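Local coordinates for constitutive androstane receptor (Mus musculus, PDB 1XNX), which binds DNA response elements as a heterodimer with RXR, activates transcription of target genes such as CYP2B6, and is inhibited by the inverse agonist androstenol, at the interface of chains A and B. Coordinates in Å, arbitrary orientation; residue numbers count along the deposited sequence, not the author numbering. Chains: chain A/B, constitutive androstane receptor.

Contact 1: the interface of chains A and B. Residues chain A 50, 52, 126, 128-131; chain B 50, 52, 126, 129-131.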
loop_
_atom_site.group_PDB
_atom_site.type_symbol
_atom_site.label_atom_id
_atom_site.label_comp_id
_atom_site.label_asym_id
_atom_site.label_seq_id
_atom_site.Cartn_x
_atom_site.Cartn_y
_atom_site.Cartn_z
ATOM N N PHE A 50 4.188 -15.620 -11.824
ATOM C CA PHE A 50 5.284 -14.651 -11.893
ATOM C C PHE A 50 4.877 -13.311 -12.496
ATOM O O PHE A 50 5.652 -12.353 -12.435
ATOM C CB PHE A 50 6.449 -15.187 -12.718
ATOM C CG PHE A 50 7.241 -16.266 -12.044
ATOM C CD1 PHE A 50 6.848 -17.602 -12.131
ATOM C CD2 PHE A 50 8.416 -15.956 -11.358
ATOM C CE1 PHE A 50 7.627 -18.613 -11.544
ATOM C CE2 PHE A 50 9.188 -16.954 -10.774
ATOM C CZ PHE A 50 8.792 -18.283 -10.868
ATOM N N HIS A 52 2.510 -9.915 -12.665
ATOM C CA HIS A 52 1.646 -9.141 -11.785
ATOM C C HIS A 52 0.456 -8.611 -12.554
ATOM O O HIS A 52 -0.611 -8.398 -11.984
ATOM C CB HIS A 52 2.402 -7.971 -11.138
ATOM C CG HIS A 52 2.656 -6.824 -12.067
ATOM N ND1 HIS A 52 3.529 -6.903 -13.134
ATOM C CD2 HIS A 52 2.152 -5.566 -12.085
ATOM C CE1 HIS A 52 3.553 -5.743 -13.765
ATOM N NE2 HIS A 52 2.728 -4.916 -13.151
ATOM N N PHE A 126 2.425 -10.027 -2.627
ATOM C CA PHE A 126 3.706 -10.086 -3.328
ATOM C C PHE A 126 4.695 -10.893 -2.506
ATOM O O PHE A 126 5.282 -10.383 -1.537
ATOM C CB PHE A 126 4.261 -8.689 -3.580
ATOM C CG PHE A 126 3.488 -7.914 -4.604
ATOM C CD1 PHE A 126 2.271 -7.334 -4.282
ATOM C CD2 PHE A 126 3.950 -7.815 -5.915
ATOM C CE1 PHE A 126 1.519 -6.664 -5.259
ATOM C CE2 PHE A 126 3.208 -7.153 -6.887
ATOM C CZ PHE A 126 1.990 -6.577 -6.562
ATOM N N GLY A 128 8.068 -12.746 -2.875
ATOM C CA GLY A 128 9.239 -12.963 -3.703
ATOM C C GLY A 128 8.891 -12.436 -5.079
ATOM O O GLY A 128 8.342 -11.332 -5.212
ATOM N N PRO A 129 9.200 -13.204 -6.133
ATOM C CA PRO A 129 8.912 -12.829 -7.523
ATOM C C PRO A 129 7.499 -13.276 -7.921
ATOM O O PRO A 129 7.131 -13.238 -9.085
ATOM C CB PRO A 129 9.971 -13.594 -8.295
ATOM C CG PRO A 129 10.050 -14.884 -7.510
ATOM C CD PRO A 129 10.091 -14.380 -6.083
ATOM N N LEU A 130 6.717 -13.699 -6.940
ATOM C CA LEU A 130 5.365 -14.183 -7.186
ATOM C C LEU A 130 4.277 -13.166 -6.876
ATOM O O LEU A 130 4.432 -12.322 -6.004
ATOM C CB LEU A 130 5.133 -15.464 -6.371
ATOM C CG LEU A 130 5.318 -16.808 -7.086
ATOM C CD1 LEU A 130 6.361 -16.694 -8.181
ATOM C CD2 LEU A 130 5.690 -17.870 -6.070
ATOM N N CYS A 131 3.171 -13.238 -7.601
ATOM C CA CYS A 131 2.073 -12.314 -7.353
ATOM C C CYS A 131 0.745 -13.079 -7.285
ATOM O O CYS A 131 0.216 -13.518 -8.305
ATOM C CB CYS A 131 2.012 -11.251 -8.452
ATOM S SG CYS A 131 0.622 -10.121 -8.253
ATOM N N PHE B 50 7.918 -3.819 -17.605
ATOM C CA PHE B 50 6.727 -4.678 -17.588
ATOM C C PHE B 50 6.783 -5.672 -16.446
ATOM O O PHE B 50 5.794 -6.353 -16.158
ATOM C CB PHE B 50 6.590 -5.479 -18.883
ATOM C CG PHE B 50 6.058 -4.695 -20.046
ATOM C CD1 PHE B 50 6.922 -4.022 -20.907
ATOM C CD2 PHE B 50 4.685 -4.645 -20.295
ATOM C CE1 PHE B 50 6.421 -3.310 -22.008
ATOM C CE2 PHE B 50 4.176 -3.939 -21.386
ATOM C CZ PHE B 50 5.045 -3.272 -22.241
ATOM N N HIS B 52 7.545 -6.661 -12.356
ATOM C CA HIS B 52 7.485 -6.102 -11.010
ATOM C C HIS B 52 8.647 -6.541 -10.122
ATOM O O HIS B 52 8.976 -5.876 -9.139
ATOM C CB HIS B 52 6.152 -6.468 -10.325
ATOM C CG HIS B 52 6.140 -7.827 -9.684
ATOM N ND1 HIS B 52 5.977 -8.996 -10.402
ATOM C CD2 HIS B 52 6.292 -8.199 -8.390
ATOM C CE1 HIS B 52 6.032 -10.028 -9.579
ATOM N NE2 HIS B 52 6.223 -9.572 -8.351
ATOM N N PHE B 126 2.103 1.336 -10.256
ATOM C CA PHE B 126 1.494 0.478 -11.258
ATOM C C PHE B 126 0.655 1.282 -12.248
ATOM O O PHE B 126 -0.467 1.677 -11.955
ATOM C CB PHE B 126 0.640 -0.600 -10.577
ATOM C CG PHE B 126 1.433 -1.532 -9.697
ATOM C CD1 PHE B 126 1.160 -1.629 -8.334
ATOM C CD2 PHE B 126 2.467 -2.302 -10.229
ATOM C CE1 PHE B 126 1.906 -2.474 -7.517
ATOM C CE2 PHE B 126 3.222 -3.154 -9.418
ATOM C CZ PHE B 126 2.943 -3.240 -8.063
ATOM N N PRO B 129 0.021 -1.963 -17.595
ATOM C CA PRO B 129 0.800 -3.184 -17.359
ATOM C C PRO B 129 2.194 -2.897 -16.766
ATOM O O PRO B 129 2.905 -3.812 -16.337
ATOM C CB PRO B 129 0.882 -3.802 -18.754
ATOM C CG PRO B 129 0.982 -2.592 -19.627
ATOM C CD PRO B 129 -0.070 -1.668 -19.036
ATOM N N LEU B 130 2.556 -1.618 -16.740
ATOM C CA LEU B 130 3.855 -1.147 -16.252
ATOM C C LEU B 130 4.078 -1.060 -14.732
ATOM O O LEU B 130 3.137 -0.822 -13.956
ATOM C CB LEU B 130 4.146 0.218 -16.885
ATOM C CG LEU B 130 4.750 0.222 -18.299
ATOM C CD1 LEU B 130 4.381 -1.046 -19.058
ATOM C CD2 LEU B 130 4.297 1.479 -19.038
ATOM N N CYS B 131 5.336 -1.249 -14.329
ATOM C CA CYS B 131 5.741 -1.180 -12.924
ATOM C C CYS B 131 6.968 -0.272 -12.761
ATOM O O CYS B 131 8.090 -0.685 -13.055
ATOM C CB CYS B 131 6.081 -2.578 -12.396
ATOM S SG CYS B 131 6.633 -2.634 -10.652
HETATM O O HOH W 1 5.388 -8.640 -13.172
#
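Water 1 is the best-held polar atom here, gripped by four nitrogens, two from each copy of the ligand-binding domain. A:His52 ND1 lies 2.5 Å from the water O, and B:His52 ND1 lies 2.9 Å from it. The backbone N atoms of the same two histidines complete the set, with B:His52 N at 3.0 Å from the water O. The water thus joins the chains near their two-fold axis. Which partners donate is not seen, but a water accepts only two bonds well, so at least one ring nitrogen is likely to accept.

Both histidines hold CG between the backbone N and the carbonyl carbon (chi1 75° in A, 83° in B). The two side chains slide past each other in opposite directions. B:His52 CB sits over one face of the A:His52 ring, toward its rim. The B:His52 ring then crosses A:Phe126 obliquely, edge to face, with the planes at 67°. Its CD2 meets the edge of the phenyl ring at A:Phe126 CD2, 3.4 Å away. An alanine in place of B:His52 removes the ND1 bond to the water and the ring set against A:Phe126, and would probably loosen the pairing of the chains. The imidazole tips point at backbone carbonyls of the partner, B:His52 CE1 lying 3.4 Å from A:Pro129 O. The two phenylalanines meet tip to tip, A:Phe126 CZ to B:Phe126 CZ, at 3.8 Å.

Contact 2: the interface of chains A and B. Residues chain A 116-119, 121, 126, 158; chain B 119, 121-122.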
loop_
_atom_site.group_PDB
_atom_site.type_symbol
_atom_site.label_atom_id
_atom_site.label_comp_id
_atom_site.label_asym_id
_atom_site.label_seq_id
_atom_site.Cartn_x
_atom_site.Cartn_y
_atom_site.Cartn_z
ATOM N N THR A 116 1.253 -9.399 5.584
ATOM C CA THR A 116 2.501 -8.657 5.539
ATOM C C THR A 116 2.991 -8.403 4.128
ATOM O O THR A 116 3.763 -7.481 3.896
ATOM C CB THR A 116 3.551 -9.415 6.357
ATOM O OG1 THR A 116 3.461 -8.988 7.724
ATOM C CG2 THR A 116 4.944 -9.202 5.818
ATOM N N THR A 117 2.521 -9.214 3.185
ATOM C CA THR A 117 2.918 -9.089 1.789
ATOM C C THR A 117 1.756 -8.570 0.965
ATOM O O THR A 117 1.859 -8.467 -0.254
ATOM C CB THR A 117 3.326 -10.461 1.189
ATOM O OG1 THR A 117 2.154 -11.278 1.046
ATOM C CG2 THR A 117 4.328 -11.183 2.092
ATOM N N PHE A 118 0.653 -8.239 1.627
ATOM C CA PHE A 118 -0.541 -7.769 0.931
ATOM C C PHE A 118 -0.505 -6.304 0.531
ATOM O O PHE A 118 -0.151 -5.451 1.324
ATOM C CB PHE A 118 -1.785 -8.020 1.795
ATOM C CG PHE A 118 -3.090 -7.712 1.101
ATOM C CD1 PHE A 118 -3.564 -8.539 0.085
ATOM C CD2 PHE A 118 -3.840 -6.590 1.463
ATOM C CE1 PHE A 118 -4.767 -8.249 -0.558
ATOM C CE2 PHE A 118 -5.041 -6.293 0.827
ATOM C CZ PHE A 118 -5.507 -7.122 -0.184
ATOM N N CYS A 119 -0.883 -6.031 -0.713
ATOM C CA CYS A 119 -0.938 -4.676 -1.250
ATOM C C CYS A 119 -2.403 -4.207 -1.275
ATOM O O CYS A 119 -3.255 -4.862 -1.874
ATOM C CB CYS A 119 -0.349 -4.655 -2.668
ATOM S SG CYS A 119 -0.721 -3.157 -3.649
ATOM N N GLN A 121 -3.616 -1.367 -2.625
ATOM C CA GLN A 121 -3.896 -0.782 -3.932
ATOM C C GLN A 121 -4.323 -1.800 -4.998
ATOM O O GLN A 121 -5.161 -1.498 -5.844
ATOM C CB GLN A 121 -2.654 -0.036 -4.419
ATOM C CG GLN A 121 -2.821 0.680 -5.747
ATOM C CD GLN A 121 -3.976 1.649 -5.727
ATOM O OE1 GLN A 121 -4.253 2.285 -4.706
ATOM N NE2 GLN A 121 -4.655 1.777 -6.859
ATOM N N PHE A 126 2.425 -10.027 -2.627
ATOM C CA PHE A 126 3.706 -10.086 -3.328
ATOM C C PHE A 126 4.695 -10.893 -2.506
ATOM O O PHE A 126 5.282 -10.383 -1.537
ATOM C CB PHE A 126 4.261 -8.689 -3.580
ATOM C CG PHE A 126 3.488 -7.914 -4.604
ATOM C CD1 PHE A 126 2.271 -7.334 -4.282
ATOM C CD2 PHE A 126 3.950 -7.815 -5.915
ATOM C CE1 PHE A 126 1.519 -6.664 -5.259
ATOM C CE2 PHE A 126 3.208 -7.153 -6.887
ATOM C CZ PHE A 126 1.990 -6.577 -6.562
ATOM N N LYS A 158 -4.914 -4.449 6.426
ATOM C CA LYS A 158 -3.853 -3.653 5.826
ATOM C C LYS A 158 -4.139 -2.183 6.014
ATOM O O LYS A 158 -3.226 -1.380 6.227
ATOM C CB LYS A 158 -3.712 -3.939 4.337
ATOM C CG LYS A 158 -2.354 -3.531 3.800
ATOM C CD LYS A 158 -1.267 -4.367 4.449
ATOM C CE LYS A 158 0.097 -4.078 3.857
ATOM N NZ LYS A 158 1.126 -5.044 4.353
ATOM N N CYS B 119 1.662 1.915 -4.645
ATOM C CA CYS B 119 1.352 0.872 -3.684
ATOM C C CYS B 119 2.368 1.071 -2.568
ATOM O O CYS B 119 3.565 1.023 -2.810
ATOM C CB CYS B 119 1.512 -0.515 -4.311
ATOM S SG CYS B 119 1.704 -1.848 -3.086
ATOM N N GLN B 121 3.125 -0.845 -0.117
ATOM C CA GLN B 121 3.830 -2.061 0.278
ATOM C C GLN B 121 5.118 -2.304 -0.502
ATOM O O GLN B 121 6.195 -2.482 0.079
ATOM C CB GLN B 121 2.906 -3.273 0.118
ATOM C CG GLN B 121 2.870 -4.176 1.330
ATOM C CD GLN B 121 4.176 -4.905 1.566
ATOM O OE1 GLN B 121 4.364 -5.536 2.601
ATOM N NE2 GLN B 121 5.081 -4.829 0.604
ATOM N N THR B 122 4.996 -2.318 -1.823
ATOM C CA THR B 122 6.130 -2.568 -2.692
ATOM C C THR B 122 6.867 -1.297 -3.124
ATOM O O THR B 122 7.975 -1.365 -3.657
ATOM C CB THR B 122 5.652 -3.328 -3.937
ATOM O OG1 THR B 122 4.664 -2.547 -4.624
ATOM C CG2 THR B 122 5.028 -4.650 -3.533
#
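This part of the dimer face belongs to the nuclear receptor ligand-binding domain. It lies just after helix 95-114, where 3-10 helix 115-117 leads into strand 118-119. B:Gln121 reaches into chain A here and buries 73 Å² of its surface. Its CB faces the backbone carbonyl of A:Phe118. Its CG comes nearer, 3.3 Å from A:Phe118 O. On the same atom the amine of A:Lys158 closes in, with NZ 3.6 Å from B:Gln121 CG. The lysine comes from the end of helix 144-158 and crosses the glutamine at about a right angle. The glutamine chain bends at chi2 (-68°), which turns the amide toward A:Thr116. Its CD lies 3.5 Å from A:Thr116 O. At the tip, B:Gln121 OE1 is modelled 2.4 Å from A:Thr116 O. Both oxygens can only accept, so this is a clash as built. As built, B:Gln121 OE1 also lies 3.7 Å from A:Lys158 NZ. With the amide turned over, its nitrogen would probably face the carbonyl and donate to it.

Beside the glutamine, A:Cys119 and B:Cys119 lie alongside each other, pointing in opposite directions, across the two-fold axis. Both SG atoms stand anti to the backbone N (chi1 165° in A, 160° in B). A:Cys119 SG lies 2.8 Å from B:Cys119 SG, long for a disulfide, and the two CB atoms sit on opposite sides of the S–S line, so a formed disulfide is doubtful. B:Thr122 turns its methyl CG2 over a face of the A:Phe126 ring, toward the rim, 3.8 Å from CG of that phenylalanine.

Contacts 1 and 2 are neighbouring patches of one two-fold interface, with C-alpha centres about 12 Å apart. They share A:Phe126 on strand 124-127. Its ring offers an edge to contact 1 and a face to contact 2, so this side chain is common to both patches. A:Phe125 and A:Tyr132, on strands 124-127 and 130-132, belong to the androstenol pocket, so the interface probably lies close to the pocket wall. The receptor works as a heterodimer with RXR, so this homodimer may reflect crystal packing.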